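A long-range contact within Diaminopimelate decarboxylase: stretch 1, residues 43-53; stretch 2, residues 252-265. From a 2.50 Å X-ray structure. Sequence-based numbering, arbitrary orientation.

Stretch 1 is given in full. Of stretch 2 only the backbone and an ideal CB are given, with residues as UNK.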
# COMPACT_ATOMS: atom_id res chain seq x y z
N GLN B 43 1.62 22.89 -17.62
CA GLN B 43 1.90 23.89 -18.66
C GLN B 43 3.39 23.98 -18.98
O GLN B 43 3.75 24.01 -20.15
CB GLN B 43 1.35 25.26 -18.27
CG GLN B 43 -0.01 25.50 -18.89
CD GLN B 43 -0.93 26.30 -18.01
OE1 GLN B 43 -0.50 26.85 -16.97
NE2 GLN B 43 -2.18 26.43 -18.44
N ALA B 44 4.23 24.00 -17.95
CA ALA B 44 5.68 23.95 -18.14
C ALA B 44 6.04 22.89 -19.15
O ALA B 44 6.82 23.17 -20.06
CB ALA B 44 6.39 23.69 -16.85
N PHE B 45 5.41 21.72 -19.07
CA PHE B 45 5.63 20.67 -20.06
C PHE B 45 5.02 20.98 -21.43
O PHE B 45 5.62 20.74 -22.47
CB PHE B 45 4.98 19.34 -19.60
CG PHE B 45 5.89 18.44 -18.79
CD1 PHE B 45 6.81 17.66 -19.42
CD2 PHE B 45 5.79 18.36 -17.40
CE1 PHE B 45 7.66 16.84 -18.71
CE2 PHE B 45 6.63 17.55 -16.67
CZ PHE B 45 7.57 16.78 -17.34
N ASP B 46 3.77 21.44 -21.43
CA ASP B 46 3.03 21.63 -22.66
C ASP B 46 3.62 22.76 -23.50
O ASP B 46 3.89 22.59 -24.69
CB ASP B 46 1.59 21.95 -22.34
CG ASP B 46 0.72 21.99 -23.57
OD1 ASP B 46 0.65 20.95 -24.27
OD2 ASP B 46 0.10 23.07 -23.78
N SER B 47 3.84 23.90 -22.88
CA SER B 47 4.41 25.06 -23.56
C SER B 47 5.74 24.66 -24.19
O SER B 47 5.91 24.77 -25.41
CB SER B 47 4.63 26.22 -22.60
OG SER B 47 3.40 26.70 -22.15
N ALA B 48 6.64 24.16 -23.35
CA ALA B 48 7.98 23.82 -23.78
C ALA B 48 7.99 22.94 -25.01
O ALA B 48 8.93 23.01 -25.80
CB ALA B 48 8.75 23.18 -22.66
N ALA B 49 6.96 22.14 -25.22
CA ALA B 49 6.87 21.36 -26.44
C ALA B 49 6.40 22.21 -27.64
O ALA B 49 6.67 21.86 -28.81
CB ALA B 49 5.96 20.18 -26.25
N GLY B 50 5.66 23.29 -27.36
CA GLY B 50 5.44 24.37 -28.32
C GLY B 50 4.89 23.89 -29.63
O GLY B 50 3.95 23.10 -29.64
N LYS B 51 5.51 24.31 -30.72
CA LYS B 51 4.99 24.01 -32.07
C LYS B 51 5.12 22.57 -32.51
O LYS B 51 4.43 22.16 -33.43
CB LYS B 51 5.66 24.90 -33.11
CG LYS B 51 5.40 26.40 -32.90
CD LYS B 51 4.09 26.81 -33.56
CE LYS B 51 3.92 28.32 -33.75
NZ LYS B 51 4.92 28.94 -34.68
N HIS B 52 5.99 21.79 -31.87
CA HIS B 52 6.12 20.40 -32.29
C HIS B 52 4.86 19.60 -31.93
O HIS B 52 4.42 19.62 -30.80
CB HIS B 52 7.38 19.74 -31.67
CG HIS B 52 7.70 18.42 -32.27
ND1 HIS B 52 8.66 18.25 -33.23
CD2 HIS B 52 7.10 17.21 -32.12
CE1 HIS B 52 8.65 17.00 -33.64
NE2 HIS B 52 7.72 16.34 -32.98
N PRO B 53 4.29 18.88 -32.89
CA PRO B 53 3.11 18.04 -32.61
C PRO B 53 3.31 17.11 -31.41
O PRO B 53 4.13 16.18 -31.47
CB PRO B 53 2.92 17.21 -33.89
CG PRO B 53 3.71 17.90 -34.93
CD PRO B 53 4.77 18.72 -34.26
N UNK B 252 14.52 20.63 -15.00
CA UNK B 252 13.13 21.03 -14.99
C UNK B 252 12.49 20.70 -16.31
O UNK B 252 13.17 20.54 -17.31
CB UNK B 252 12.99 22.52 -14.68
N UNK B 253 11.16 20.53 -16.31
CA UNK B 253 10.44 20.08 -17.49
C UNK B 253 10.77 20.82 -18.78
O UNK B 253 10.97 20.19 -19.83
CB UNK B 253 8.94 20.20 -17.23
N UNK B 254 10.83 22.16 -18.70
CA UNK B 254 11.22 23.00 -19.85
C UNK B 254 12.53 22.51 -20.49
O UNK B 254 12.56 22.21 -21.68
CB UNK B 254 11.37 24.46 -19.41
N UNK B 255 13.59 22.42 -19.69
CA UNK B 255 14.92 21.96 -20.16
C UNK B 255 14.93 20.55 -20.76
O UNK B 255 15.54 20.28 -21.81
CB UNK B 255 15.91 22.00 -18.99
N UNK B 256 14.24 19.65 -20.07
CA UNK B 256 14.07 18.29 -20.53
C UNK B 256 13.42 18.25 -21.87
O UNK B 256 13.84 17.48 -22.76
CB UNK B 256 13.25 17.47 -19.53
N UNK B 257 12.36 19.03 -22.03
CA UNK B 257 11.62 19.05 -23.30
C UNK B 257 12.44 19.65 -24.47
O UNK B 257 12.55 19.04 -25.54
CB UNK B 257 10.33 19.85 -23.12
N UNK B 258 13.05 20.80 -24.25
CA UNK B 258 13.87 21.47 -25.26
C UNK B 258 14.95 20.55 -25.81
O UNK B 258 15.08 20.41 -27.04
CB UNK B 258 14.51 22.73 -24.67
N UNK B 259 15.68 19.88 -24.92
CA UNK B 259 16.65 18.89 -25.39
C UNK B 259 15.98 17.85 -26.31
O UNK B 259 16.51 17.49 -27.40
CB UNK B 259 17.31 18.19 -24.20
N UNK B 260 14.81 17.39 -25.92
CA UNK B 260 14.15 16.36 -26.72
C UNK B 260 13.70 16.93 -28.06
O UNK B 260 13.71 16.21 -29.09
CB UNK B 260 12.95 15.78 -25.96
N UNK B 261 13.27 18.18 -28.04
CA UNK B 261 12.74 18.83 -29.23
C UNK B 261 13.88 19.16 -30.19
O UNK B 261 13.82 18.78 -31.37
CB UNK B 261 11.97 20.10 -28.86
N UNK B 262 14.93 19.80 -29.65
CA UNK B 262 16.17 20.04 -30.40
C UNK B 262 16.55 18.74 -31.12
O UNK B 262 16.69 18.72 -32.36
CB UNK B 262 17.30 20.51 -29.48
N UNK B 263 16.63 17.62 -30.38
CA UNK B 263 16.95 16.30 -31.05
C UNK B 263 16.00 15.87 -32.16
O UNK B 263 16.32 14.98 -32.97
CB UNK B 263 16.96 15.19 -30.00
N UNK B 264 14.81 16.46 -32.19
CA UNK B 264 13.81 16.19 -33.24
C UNK B 264 14.08 16.99 -34.50
O UNK B 264 13.35 16.85 -35.51
CB UNK B 264 12.40 16.50 -32.73
N UNK B 265 15.07 17.87 -34.41
CA UNK B 265 15.88 18.26 -35.57
C UNK B 265 15.00 18.80 -36.68
O UNK B 265 14.54 19.94 -36.59
CB UNK B 265 16.70 17.07 -36.08

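Stretch 1 offers a helix, 43-49, whose flank carries Ala-44, Phe-45, Ala-48 and Ala-49, followed by a turn that brings up His-52. The helix that starts at 253 runs beside it at 28°, with axes 8.4 Å apart at closest approach. This spacing suits small or flexible apolar side chains.

Position 252 precedes the helix, and its CB finds nothing of stretch 1 within 5.5 Å, so many residues would fit; it is Glu-252, at the N-cap position. At 253 the CB points toward stretch 1, 3.6 Å from Phe-45 CE2, and phi is -49°. A compact apolar residue suits, and proline is at home in a first helical turn. Pro-253 lays its CB over one face of the Phe-45 ring, 3.6 Å from the centroid and 10° off the normal, a CH-pi contact.

Position 254 points sideways, but its backbone is tightly apposed: its CA lies 5.2 Å from the CA of Ala-48. Small residues suit, though the sideways CB leaves room for others; Ala-254 places its CA 3.7 Å from Ala-48 CB. Position 255 points away and favours polar residues. It is Glu-255, whose OE1 accepts a hydrogen bond from Glu-252 N (3.1 Å).

At 256 the CB is beyond 5.5 Å and sideways; a side chain must extend beyond CB to reach Phe-45, so leucine, methionine or an aromatic would suit. Tyr-256 reaches it, its CE2 lying 3.5 Å from Phe-45 CE1 at the edge of that ring; the ring planes meet at 78°.

Position 257 points toward stretch 1, with its CB 3.7 Å from Ala-48 CB, 4.6 Å from Ala-49 N and 4.8 Å from Phe-45 O. Between these small alanines and the phenylalanine, a flexible apolar chain such as methionine, or perhaps leucine, which branches at CG, suits. Met-257 (t, p, p) brings SD to 3.8 Å from Ala-49 CB and CE to 3.6 Å from Phe-45 CD1.

Positions 258, 259 and 260 have CBs clear of stretch 1, which leaves their choice open: Thr-258, whose OG1 donates to Ala-254 O (2.8 Å), Ala-259 and Ile-260.

Position 261 points toward stretch 1 across a gap, its CB 5.2 Å from Ala-48 O and 5.4 Å from His-52 CB. Medium aliphatics would fill it. Ile-261 extends CD1 to 3.6 Å from Ala-49 O and 3.8 Å from His-52 CB.

Positions 262 and 263 are out of reach and hold Asn-262 and Arg-263. At 264 the CB points toward His-52, 3.9 Å from its CE1; apolar or aromatic residues could pack there, and Met-264 does so, with its CB and CG each 3.9 Å from His-52 CE1. Position 265 has phi 57°, which favours glycine or asparagine, yet it is Ala-265, closing a type I turn from Asn-262.

Stretch 2 (252-265) EPAEYMTAIINRMA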
# COMPACT_ATOMS: atom_id res chain seq x y z
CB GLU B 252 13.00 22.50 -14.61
CG GLU B 252 13.04 22.65 -13.10
CD GLU B 252 13.50 24.01 -12.67
OE1 GLU B 252 13.29 24.98 -13.45
OE2 GLU B 252 14.08 24.12 -11.56
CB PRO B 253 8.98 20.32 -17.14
CG PRO B 253 8.92 20.43 -15.68
CD PRO B 253 10.28 20.66 -15.14
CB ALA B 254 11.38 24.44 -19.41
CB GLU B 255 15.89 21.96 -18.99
CG GLU B 255 15.96 23.29 -18.26
CD GLU B 255 16.45 23.20 -16.83
OE1 GLU B 255 16.83 22.10 -16.38
OE2 GLU B 255 16.47 24.25 -16.14
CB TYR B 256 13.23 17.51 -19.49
CG TYR B 256 12.37 16.34 -19.97
CD1 TYR B 256 12.89 15.07 -20.08
CD2 TYR B 256 11.02 16.49 -20.25
CE1 TYR B 256 12.09 13.97 -20.46
CE2 TYR B 256 10.23 15.40 -20.64
CZ TYR B 256 10.77 14.14 -20.72
OH TYR B 256 9.99 13.05 -21.09
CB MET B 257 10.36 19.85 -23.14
CG MET B 257 9.42 19.72 -24.28
SD MET B 257 8.63 18.14 -24.50
CE MET B 257 7.81 18.05 -22.89
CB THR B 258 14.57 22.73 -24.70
OG1 THR B 258 13.66 23.50 -23.90
CG2 THR B 258 15.04 23.57 -25.80
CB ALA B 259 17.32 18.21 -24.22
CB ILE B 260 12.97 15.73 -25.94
CG1 ILE B 260 13.50 14.77 -24.88
CG2 ILE B 260 12.03 14.95 -26.85
CD1 ILE B 260 12.50 14.37 -23.82
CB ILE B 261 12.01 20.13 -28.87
CG1 ILE B 261 10.90 19.75 -27.91
CG2 ILE B 261 11.56 20.89 -30.12
CD1 ILE B 261 9.53 19.73 -28.52
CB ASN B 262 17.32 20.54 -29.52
CG ASN B 262 17.04 21.92 -28.90
OD1 ASN B 262 16.16 22.64 -29.34
ND2 ASN B 262 17.81 22.29 -27.87
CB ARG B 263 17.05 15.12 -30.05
CG ARG B 263 18.44 14.70 -29.62
CD ARG B 263 19.43 14.43 -30.76
NE ARG B 263 19.16 13.21 -31.53
CZ ARG B 263 18.95 13.09 -32.85
NH1 ARG B 263 18.98 14.14 -33.67
NH2 ARG B 263 18.73 11.88 -33.37
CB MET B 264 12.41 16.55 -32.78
CG MET B 264 11.81 15.62 -31.76
SD MET B 264 12.08 13.86 -32.12
CE MET B 264 10.73 13.35 -33.16
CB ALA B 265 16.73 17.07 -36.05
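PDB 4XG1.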